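Local coordinates for protein methyltransferase type 12 (PDB 3JWG) that probably methylates the 2'-oxygen of the 3'-terminal nucleotide of small RNAs using S-adenosyl-L-methionine, this chain being the methyltransferase domain of bacterial Hen1, at residues E110-L115 with V138-K143; W166-F171 with P201-V206; Q55-D60 with R85-Q90. All coordinates share one frame; numbering follows the deposited sequence.

In the fold
All three contacts belong to one seven-stranded mixed sheet of a Rossmann-like methyltransferase fold. Interaction 3 joins the edge strand 86-90 to strand 55-60, whereas interactions 1 and 2 lie toward the opposite end, their centres 21 and 26 Å from that of interaction 3. Interactions 1 and 2 are about 8 Å apart between centres; they lie on the neighbouring strands 135-141 (interaction 1) and 202-209 (interaction 2), an antiparallel pair bonded where Gly205 N meets Val138 O, and Lys143 N also reaches Trp166 O. The bound magnesium ion, at Gly37 and Ile109, lies between the two ends, about 5 Å from the side chain of Glu110 and about 6 Å from that of Asp60.

Interaction 1 of 3, residues E110-L115 with V138-K143; sequences EVIEHL and VSTPNK
Glu113 and Thr140 carry the polar core of this contact, in which the loop after strand 105-109 folds back over the C-terminal end of strand 135-141. The two strands are parallel neighbours joined through helix 117-131, a beta-alpha-beta crossover of the Rossmann-like methyltransferase fold. Residues 110-114 spell Glu-x-x-Glu-His, a sequence that holds the catalytic metal in relatives such as plant HEN1; here the magnesium ion lies at Ile109 and Gly37, near Glu110 but with Glu113 engaged by protein and water. Thr140 OG1, anti to its backbone N (chi1 -168°), donates to Glu113 OE1 over 2.6 Å and arrives from above the carboxylate, 73° out of its plane. A bend at chi2 (-89°) folds the glutamate back so that its chain and the threonine slide past each other in opposite directions. A second donor reaches the same oxygen: a water lies 3.2 Å from Glu113 OE1 and donates to it. That water makes three hydrogen bonds, since it also accepts from Val111 N at 2.8 Å and donates to Ser139 O at 2.7 Å. Ser139 O thereby has two donors across the contact, the other being Glu110 N, whose hydrogen bond is weak at 3.4 Å. CB of Glu110 points away from strand 135-141, and OE2 forms a salt bridge with Arg17. The 3-10 turn closes on itself through His114 N and Val111 O. Apolar contact flanks the polar group: Ile112 crosses Val138 at about a right angle, its CD1 meeting Val138 CG1 at 3.7 Å, with Phe171 of helix 168-182 touching both. The other carboxylate oxygen, Glu113 OE2, rests 3.3 Å from Pro141 CD.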
loop_
_atom_site.group_PDB
_atom_site.type_symbol
_atom_site.label_atom_id
_atom_site.label_comp_id
_atom_site.label_asym_id
_atom_site.label_seq_id
_atom_site.Cartn_x
_atom_site.Cartn_y
_atom_site.Cartn_z
ATOM N N GLU A 110 -4.628 -1.618 -1.923
ATOM C CA GLU A 110 -6.065 -1.437 -2.106
ATOM C C GLU A 110 -6.479 0.026 -1.980
ATOM O O GLU A 110 -7.401 0.375 -1.235
ATOM C CB GLU A 110 -6.826 -2.305 -1.103
ATOM C CG GLU A 110 -6.424 -3.772 -1.191
ATOM C CD GLU A 110 -7.245 -4.673 -0.288
ATOM O OE1 GLU A 110 -7.395 -4.351 0.912
ATOM O OE2 GLU A 110 -7.731 -5.711 -0.782
ATOM N N VAL A 111 -5.786 0.880 -2.726
ATOM C CA VAL A 111 -6.067 2.305 -2.715
ATOM C C VAL A 111 -6.328 2.885 -4.099
ATOM O O VAL A 111 -7.415 3.399 -4.358
ATOM C CB VAL A 111 -4.892 3.128 -2.101
ATOM C CG1 VAL A 111 -5.152 4.618 -2.277
ATOM C CG2 VAL A 111 -4.724 2.808 -0.622
ATOM N N ILE A 112 -5.337 2.785 -4.990
ATOM C CA ILE A 112 -5.449 3.400 -6.309
ATOM C C ILE A 112 -6.619 2.979 -7.174
ATOM O O ILE A 112 -7.134 3.795 -7.933
ATOM C CB ILE A 112 -4.137 3.259 -7.152
ATOM C CG1 ILE A 112 -3.861 1.793 -7.488
ATOM C CG2 ILE A 112 -2.967 3.867 -6.402
ATOM C CD1 ILE A 112 -2.703 1.610 -8.443
ATOM N N GLU A 113 -7.047 1.723 -7.071
ATOM C CA GLU A 113 -8.169 1.271 -7.888
ATOM C C GLU A 113 -9.500 1.896 -7.452
ATOM O O GLU A 113 -10.516 1.710 -8.112
ATOM C CB GLU A 113 -8.279 -0.258 -7.859
ATOM C CG GLU A 113 -8.580 -0.839 -6.487
ATOM C CD GLU A 113 -7.328 -1.150 -5.681
ATOM O OE1 GLU A 113 -6.255 -0.576 -5.970
ATOM O OE2 GLU A 113 -7.428 -1.969 -4.747
ATOM N N HIS A 114 -9.492 2.641 -6.347
ATOM C CA HIS A 114 -10.711 3.288 -5.847
ATOM C C HIS A 114 -10.748 4.796 -6.086
ATOM O O HIS A 114 -11.736 5.452 -5.764
ATOM C CB HIS A 114 -10.862 3.048 -4.341
ATOM C CG HIS A 114 -10.983 1.608 -3.967
ATOM N ND1 HIS A 114 -11.987 0.797 -4.451
ATOM C CD2 HIS A 114 -10.236 0.834 -3.146
ATOM C CE1 HIS A 114 -11.854 -0.414 -3.941
ATOM N NE2 HIS A 114 -10.799 -0.418 -3.145
ATOM N N LEU A 115 -9.680 5.346 -6.651
ATOM C CA LEU A 115 -9.599 6.786 -6.877
ATOM C C LEU A 115 -9.976 7.224 -8.287
ATOM O O LEU A 115 -9.588 6.586 -9.258
ATOM C CB LEU A 115 -8.176 7.271 -6.576
ATOM C CG LEU A 115 -7.601 6.861 -5.213
ATOM C CD1 LEU A 115 -6.163 7.354 -5.080
ATOM C CD2 LEU A 115 -8.469 7.443 -4.102
ATOM N N VAL A 138 3.310 -0.424 -4.380
ATOM C CA VAL A 138 1.896 -0.267 -4.725
ATOM C C VAL A 138 1.334 -1.624 -5.113
ATOM O O VAL A 138 1.873 -2.295 -5.995
ATOM C CB VAL A 138 1.685 0.701 -5.922
ATOM C CG1 VAL A 138 0.191 0.890 -6.173
ATOM C CG2 VAL A 138 2.351 2.045 -5.652
ATOM N N SER A 139 0.264 -2.029 -4.442
ATOM C CA SER A 139 -0.382 -3.308 -4.720
ATOM C C SER A 139 -1.830 -3.059 -5.118
ATOM O O SER A 139 -2.533 -2.270 -4.484
ATOM C CB SER A 139 -0.335 -4.204 -3.476
ATOM O OG SER A 139 -0.982 -5.443 -3.706
ATOM N N THR A 140 -2.276 -3.740 -6.169
ATOM C CA THR A 140 -3.639 -3.580 -6.648
ATOM C C THR A 140 -4.038 -4.852 -7.396
ATOM O O THR A 140 -3.185 -5.571 -7.919
ATOM C CB THR A 140 -3.738 -2.343 -7.590
ATOM O OG1 THR A 140 -5.113 -2.023 -7.839
ATOM C CG2 THR A 140 -3.026 -2.608 -8.910
ATOM N N PRO A 141 -5.341 -5.156 -7.425
ATOM C CA PRO A 141 -5.867 -6.342 -8.106
ATOM C C PRO A 141 -5.545 -6.380 -9.595
ATOM O O PRO A 141 -5.388 -5.339 -10.237
ATOM C CB PRO A 141 -7.375 -6.235 -7.877
ATOM C CG PRO A 141 -7.479 -5.546 -6.567
ATOM C CD PRO A 141 -6.395 -4.479 -6.653
ATOM N N ASN A 142 -5.428 -7.588 -10.138
ATOM C CA ASN A 142 -5.210 -7.743 -11.566
ATOM C C ASN A 142 -6.615 -8.053 -12.072
ATOM O O ASN A 142 -7.136 -9.152 -11.852
ATOM C CB ASN A 142 -4.253 -8.904 -11.863
ATOM C CG ASN A 142 -4.445 -9.472 -13.265
ATOM O OD1 ASN A 142 -4.788 -8.744 -14.207
ATOM N ND2 ASN A 142 -4.214 -10.774 -13.411
ATOM N N LYS A 143 -7.245 -7.076 -12.718
ATOM C CA LYS A 143 -8.608 -7.268 -13.198
ATOM C C LYS A 143 -8.792 -8.489 -14.089
ATOM O O LYS A 143 -9.824 -9.154 -14.027
ATOM C CB LYS A 143 -9.105 -6.029 -13.951
ATOM C CG LYS A 143 -10.535 -6.205 -14.465
ATOM C CD LYS A 143 -11.223 -4.890 -14.807
ATOM C CE LYS A 143 -10.616 -4.217 -16.009
ATOM N NZ LYS A 143 -11.546 -3.158 -16.527
HETATM O O HOH W 1 -3.592 0.201 -4.355
#

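Interaction 2 of 3, residues W166-F171 with P201-V206; sequences WTRKEF and PTQMGV
Gln203 reaches from strand 202-209, antiparallel to strand 135-141 in the Rossmann-like sheet, to the capped first turn of helix 168-182, meeting Thr167, Arg168 and Phe171. The hydrogen bonding is modest across the contact: Gln203 NE2 donates weakly to Thr167 O at 3.3 Å, in a nearly straight line (167°), while its stronger partner is Pro141 O. Thr167 O also takes Phe171 N, the first backbone bond of the helix. A capping box closes this helix end, with Thr167 N donating to Glu170 OE1 at 2.9 Å; the placement of Thr167 OG1, which receives Glu170 N in return, is less certain. Van der Waals contact surrounds the other amide atom: Gln203 OE1 lies 3.2 Å from Arg168 CA and equally close to Phe171 CB, and the amide and the phenylalanine ring are inclined by 47°. The guanidinium of Arg168 leads away to a salt bridge with Glu144. Finally, an aromatic edge meets backbone. Phe171, with CG anti to its backbone N (chi1 180°), extends toward the strand at Gly205, where no side chain intervenes and the ring edge comes in against the peptide, CE2 standing 3.6 Å from Gly205 N.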
loop_
_atom_site.group_PDB
_atom_site.type_symbol
_atom_site.label_atom_id
_atom_site.label_comp_id
_atom_site.label_asym_id
_atom_site.label_seq_id
_atom_site.Cartn_x
_atom_site.Cartn_y
_atom_site.Cartn_z
ATOM N N TRP A 166 -7.761 -2.566 -12.282
ATOM C CA TRP A 166 -6.932 -2.275 -13.437
ATOM C C TRP A 166 -6.370 -3.539 -14.047
ATOM O O TRP A 166 -6.094 -4.503 -13.334
ATOM C CB TRP A 166 -5.760 -1.387 -13.021
ATOM C CG TRP A 166 -6.133 -0.059 -12.441
ATOM C CD1 TRP A 166 -7.384 0.371 -12.083
ATOM C CD2 TRP A 166 -5.238 1.022 -12.153
ATOM N NE1 TRP A 166 -7.320 1.658 -11.591
ATOM C CE2 TRP A 166 -6.014 2.080 -11.624
ATOM C CE3 TRP A 166 -3.855 1.200 -12.293
ATOM C CZ2 TRP A 166 -5.451 3.299 -11.237
ATOM C CZ3 TRP A 166 -3.293 2.415 -11.908
ATOM C CH2 TRP A 166 -4.093 3.451 -11.386
ATOM N N THR A 167 -6.197 -3.529 -15.367
ATOM C CA THR A 167 -5.612 -4.676 -16.054
ATOM C C THR A 167 -4.109 -4.550 -15.821
ATOM O O THR A 167 -3.636 -3.533 -15.307
ATOM C CB THR A 167 -5.858 -4.643 -17.579
ATOM O OG1 THR A 167 -5.300 -3.440 -18.125
ATOM C CG2 THR A 167 -7.363 -4.700 -17.896
ATOM N N ARG A 168 -3.357 -5.577 -16.193
ATOM C CA ARG A 168 -1.913 -5.529 -16.017
ATOM C C ARG A 168 -1.293 -4.441 -16.887
ATOM O O ARG A 168 -0.347 -3.766 -16.477
ATOM C CB ARG A 168 -1.309 -6.900 -16.330
ATOM C CG ARG A 168 -1.620 -7.936 -15.255
ATOM C CD ARG A 168 -1.266 -9.347 -15.714
ATOM N NE ARG A 168 -2.081 -9.761 -16.852
ATOM C CZ ARG A 168 -1.939 -10.918 -17.494
ATOM N NH1 ARG A 168 -1.007 -11.780 -17.108
ATOM N NH2 ARG A 168 -2.725 -11.213 -18.520
ATOM N N LYS A 169 -1.836 -4.257 -18.088
ATOM C CA LYS A 169 -1.324 -3.236 -18.999
ATOM C C LYS A 169 -1.608 -1.837 -18.452
ATOM O O LYS A 169 -0.776 -0.928 -18.549
ATOM C CB LYS A 169 -1.977 -3.381 -20.374
ATOM C CG LYS A 169 -1.565 -2.306 -21.361
ATOM C CD LYS A 169 -2.333 -2.432 -22.667
ATOM C CE LYS A 169 -1.917 -1.347 -23.644
ATOM N NZ LYS A 169 -0.456 -1.426 -23.920
ATOM N N GLU A 170 -2.794 -1.666 -17.884
ATOM C CA GLU A 170 -3.177 -0.381 -17.319
ATOM C C GLU A 170 -2.298 -0.034 -16.131
ATOM O O GLU A 170 -1.844 1.094 -16.005
ATOM C CB GLU A 170 -4.641 -0.401 -16.886
ATOM C CG GLU A 170 -5.596 -0.566 -18.055
ATOM C CD GLU A 170 -7.039 -0.555 -17.630
ATOM O OE1 GLU A 170 -7.351 -1.142 -16.571
ATOM O OE2 GLU A 170 -7.865 0.029 -18.367
ATOM N N PHE A 171 -2.052 -1.009 -15.261
ATOM C CA PHE A 171 -1.218 -0.749 -14.096
ATOM C C PHE A 171 0.231 -0.459 -14.480
ATOM O O PHE A 171 0.839 0.483 -13.980
ATOM C CB PHE A 171 -1.239 -1.934 -13.132
ATOM C CG PHE A 171 -0.387 -1.728 -11.898
ATOM C CD1 PHE A 171 -0.712 -0.744 -10.971
ATOM C CD2 PHE A 171 0.732 -2.521 -11.660
ATOM C CE1 PHE A 171 0.068 -0.551 -9.816
ATOM C CE2 PHE A 171 1.518 -2.340 -10.512
ATOM C CZ PHE A 171 1.184 -1.351 -9.588
ATOM N N PRO A 201 -3.839 -13.044 -9.133
ATOM C CA PRO A 201 -4.916 -12.210 -8.584
ATOM C C PRO A 201 -4.492 -10.788 -8.236
ATOM O O PRO A 201 -5.306 -9.859 -8.250
ATOM C CB PRO A 201 -5.348 -12.975 -7.335
ATOM C CG PRO A 201 -4.913 -14.391 -7.613
ATOM C CD PRO A 201 -3.572 -14.185 -8.245
ATOM N N THR A 202 -3.214 -10.629 -7.919
ATOM C CA THR A 202 -2.684 -9.334 -7.521
ATOM C C THR A 202 -1.431 -8.951 -8.286
ATOM O O THR A 202 -0.635 -9.806 -8.679
ATOM C CB THR A 202 -2.356 -9.339 -6.005
ATOM O OG1 THR A 202 -3.557 -9.584 -5.268
ATOM C CG2 THR A 202 -1.758 -8.011 -5.568
ATOM N N GLN A 203 -1.258 -7.655 -8.504
ATOM C CA GLN A 203 -0.079 -7.166 -9.189
ATOM C C GLN A 203 0.569 -6.123 -8.281
ATOM O O GLN A 203 -0.118 -5.410 -7.536
ATOM C CB GLN A 203 -0.436 -6.595 -10.574
ATOM C CG GLN A 203 -1.517 -5.529 -10.612
ATOM C CD GLN A 203 -1.900 -5.122 -12.041
ATOM O OE1 GLN A 203 -1.079 -5.175 -12.965
ATOM N NE2 GLN A 203 -3.144 -4.683 -12.215
ATOM N N MET A 204 1.895 -6.060 -8.312
ATOM C CA MET A 204 2.613 -5.132 -7.453
ATOM C C MET A 204 3.744 -4.429 -8.177
ATOM O O MET A 204 4.469 -5.040 -8.966
ATOM C CB MET A 204 3.152 -5.893 -6.235
ATOM C CG MET A 204 4.092 -5.114 -5.321
ATOM S SD MET A 204 4.647 -6.178 -3.948
ATOM C CE MET A 204 3.109 -6.467 -3.166
ATOM N N GLY A 205 3.869 -3.129 -7.916
ATOM C CA GLY A 205 4.926 -2.346 -8.516
ATOM C C GLY A 205 5.811 -1.857 -7.381
ATOM O O GLY A 205 5.309 -1.324 -6.387
ATOM N N VAL A 206 7.115 -2.069 -7.499
ATOM C CA VAL A 206 8.047 -1.606 -6.476
ATOM C C VAL A 206 8.843 -0.467 -7.099
ATOM O O VAL A 206 9.574 -0.649 -8.079
ATOM C CB VAL A 206 8.986 -2.737 -6.005
ATOM C CG1 VAL A 206 9.939 -2.219 -4.921
ATOM C CG2 VAL A 206 8.158 -3.895 -5.465
#

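Interaction 3 of 3, residues Q55-D60 with R85-Q90; sequences QITGVD and RISLFQ
Val59 CG2 sits over one face of the Phe89 ring, 3.7 Å from its centroid and displaced toward the rim, a CH-pi contact; Thr57 CG2 approaches the same ring obliquely, 3.8 Å from Phe89 CE2. The first torsion of Phe89 (chi1 73°) sets CG between the backbone N and the carbonyl carbon, and the ring leans toward strand 55-60. The Gln55 amide is held by Thr57 OG1, which lies close to the amide plane, 2.9 Å from Gln55 NE2, and has a second partner in Tyr103 OH. Ile56 CD1 meets the Arg85 guanidinium obliquely, while that group binds the carbonyls of Phe53 and Leu48. Between these ends runs a parallel ladder: Ile56 N to Arg85 O is a short 2.6 Å, Ser87 N joins Ile56 O, Gly58 N joins Ser87 O, and Phe89 N meets Gly58 O at 3.1 Å, before a weak bond of 3.4 Å from Asp60 N to Phe89 O. Leu88 CD2 packs at 3.6 Å on Gly58 CA, where no side chain blocks it. Asp60 OD1 accepts from Gly39 N at the strand end, where methyltransferases of this fold commonly bind the cofactor ribose. Strand 86-90 is one of the two edges of the sheet within this chain; strand 55-60 pairs onward with strand 32-36, while Ile56, Ile86 and Leu88 pack on helix 42-48, and Asp60 and Gln90 on helix 63-73.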
loop_
_atom_site.group_PDB
_atom_site.type_symbol
_atom_site.label_atom_id
_atom_site.label_comp_id
_atom_site.label_asym_id
_atom_site.label_seq_id
_atom_site.Cartn_x
_atom_site.Cartn_y
_atom_site.Cartn_z
ATOM N N GLN A 55 9.618 2.390 13.133
ATOM C CA GLN A 55 8.461 3.278 13.111
ATOM C C GLN A 55 7.471 2.726 12.106
ATOM O O GLN A 55 7.818 2.484 10.953
ATOM C CB GLN A 55 8.872 4.697 12.714
ATOM C CG GLN A 55 7.709 5.689 12.608
ATOM C CD GLN A 55 6.904 5.790 13.891
ATOM O OE1 GLN A 55 7.471 5.884 14.984
ATOM N NE2 GLN A 55 5.576 5.782 13.768
ATOM N N ILE A 56 6.245 2.529 12.566
ATOM C CA ILE A 56 5.164 1.996 11.750
ATOM C C ILE A 56 4.011 2.984 11.840
ATOM O O ILE A 56 3.440 3.182 12.910
ATOM C CB ILE A 56 4.718 0.627 12.296
ATOM C CG1 ILE A 56 5.875 -0.374 12.162
ATOM C CG2 ILE A 56 3.451 0.156 11.579
ATOM C CD1 ILE A 56 5.711 -1.620 13.015
ATOM N N THR A 57 3.671 3.602 10.715
ATOM C CA THR A 57 2.603 4.585 10.698
ATOM C C THR A 57 1.495 4.235 9.709
ATOM O O THR A 57 1.759 3.986 8.533
ATOM C CB THR A 57 3.162 5.972 10.343
ATOM O OG1 THR A 57 4.176 6.329 11.292
ATOM C CG2 THR A 57 2.051 7.019 10.352
ATOM N N GLY A 58 0.259 4.227 10.202
ATOM C CA GLY A 58 -0.888 3.925 9.362
ATOM C C GLY A 58 -1.729 5.171 9.159
ATOM O O GLY A 58 -2.006 5.900 10.114
ATOM N N VAL A 59 -2.130 5.424 7.916
ATOM C CA VAL A 59 -2.942 6.592 7.587
ATOM C C VAL A 59 -4.177 6.142 6.806
ATOM O O VAL A 59 -4.087 5.276 5.936
ATOM C CB VAL A 59 -2.151 7.589 6.707
ATOM C CG1 VAL A 59 -2.994 8.817 6.417
ATOM C CG2 VAL A 59 -0.848 7.984 7.392
ATOM N N ASP A 60 -5.333 6.711 7.130
ATOM C CA ASP A 60 -6.561 6.366 6.419
ATOM C C ASP A 60 -7.418 7.624 6.275
ATOM O O ASP A 60 -7.251 8.592 7.026
ATOM C CB ASP A 60 -7.336 5.276 7.169
ATOM C CG ASP A 60 -8.249 4.458 6.245
ATOM O OD1 ASP A 60 -7.739 3.574 5.518
ATOM O OD2 ASP A 60 -9.479 4.703 6.238
ATOM N N ARG A 85 6.402 2.400 18.740
ATOM C CA ARG A 85 6.746 2.071 17.361
ATOM C C ARG A 85 5.628 2.388 16.375
ATOM O O ARG A 85 5.883 2.588 15.189
ATOM C CB ARG A 85 7.066 0.581 17.230
ATOM C CG ARG A 85 8.208 0.062 18.090
ATOM C CD ARG A 85 8.216 -1.458 18.029
ATOM N NE ARG A 85 8.444 -1.942 16.669
ATOM C CZ ARG A 85 8.127 -3.159 16.238
ATOM N NH1 ARG A 85 7.553 -4.032 17.057
ATOM N NH2 ARG A 85 8.401 -3.512 14.987
ATOM N N ILE A 86 4.392 2.439 16.859
ATOM C CA ILE A 86 3.260 2.669 15.973
ATOM C C ILE A 86 2.490 3.974 16.159
ATOM O O ILE A 86 2.299 4.463 17.279
ATOM C CB ILE A 86 2.279 1.479 16.068
ATOM C CG1 ILE A 86 1.204 1.583 14.987
ATOM C CG2 ILE A 86 1.643 1.445 17.441
ATOM C CD1 ILE A 86 0.429 0.295 14.795
ATOM N N SER A 87 2.043 4.519 15.034
ATOM C CA SER A 87 1.284 5.759 14.997
ATOM C C SER A 87 0.176 5.660 13.946
ATOM O O SER A 87 0.347 5.015 12.910
ATOM C CB SER A 87 2.211 6.923 14.654
ATOM O OG SER A 87 1.467 8.083 14.336
ATOM N N LEU A 88 -0.956 6.295 14.221
ATOM C CA LEU A 88 -2.085 6.288 13.293
ATOM C C LEU A 88 -2.698 7.676 13.239
ATOM O O LEU A 88 -2.802 8.345 14.263
ATOM C CB LEU A 88 -3.161 5.301 13.757
ATOM C CG LEU A 88 -2.870 3.802 13.800
ATOM C CD1 LEU A 88 -3.964 3.102 14.589
ATOM C CD2 LEU A 88 -2.789 3.246 12.398
ATOM N N PHE A 89 -3.092 8.118 12.049
ATOM C CA PHE A 89 -3.736 9.420 11.915
ATOM C C PHE A 89 -4.573 9.500 10.647
ATOM O O PHE A 89 -4.364 8.742 9.697
ATOM C CB PHE A 89 -2.706 10.563 11.983
ATOM C CG PHE A 89 -1.834 10.702 10.767
ATOM C CD1 PHE A 89 -2.240 11.481 9.686
ATOM C CD2 PHE A 89 -0.575 10.108 10.730
ATOM C CE1 PHE A 89 -1.401 11.675 8.590
ATOM C CE2 PHE A 89 0.272 10.293 9.640
ATOM C CZ PHE A 89 -0.140 11.079 8.567
ATOM N N GLN A 90 -5.539 10.411 10.649
ATOM C CA GLN A 90 -6.439 10.583 9.519
ATOM C C GLN A 90 -5.915 11.593 8.513
ATOM O O GLN A 90 -5.263 12.575 8.876
ATOM C CB GLN A 90 -7.826 11.004 10.024
ATOM C CG GLN A 90 -8.915 11.007 8.959
ATOM C CD GLN A 90 -10.305 11.236 9.535
ATOM O OE1 GLN A 90 -11.303 11.194 8.813
ATOM N NE2 GLN A 90 -10.375 11.478 10.841
#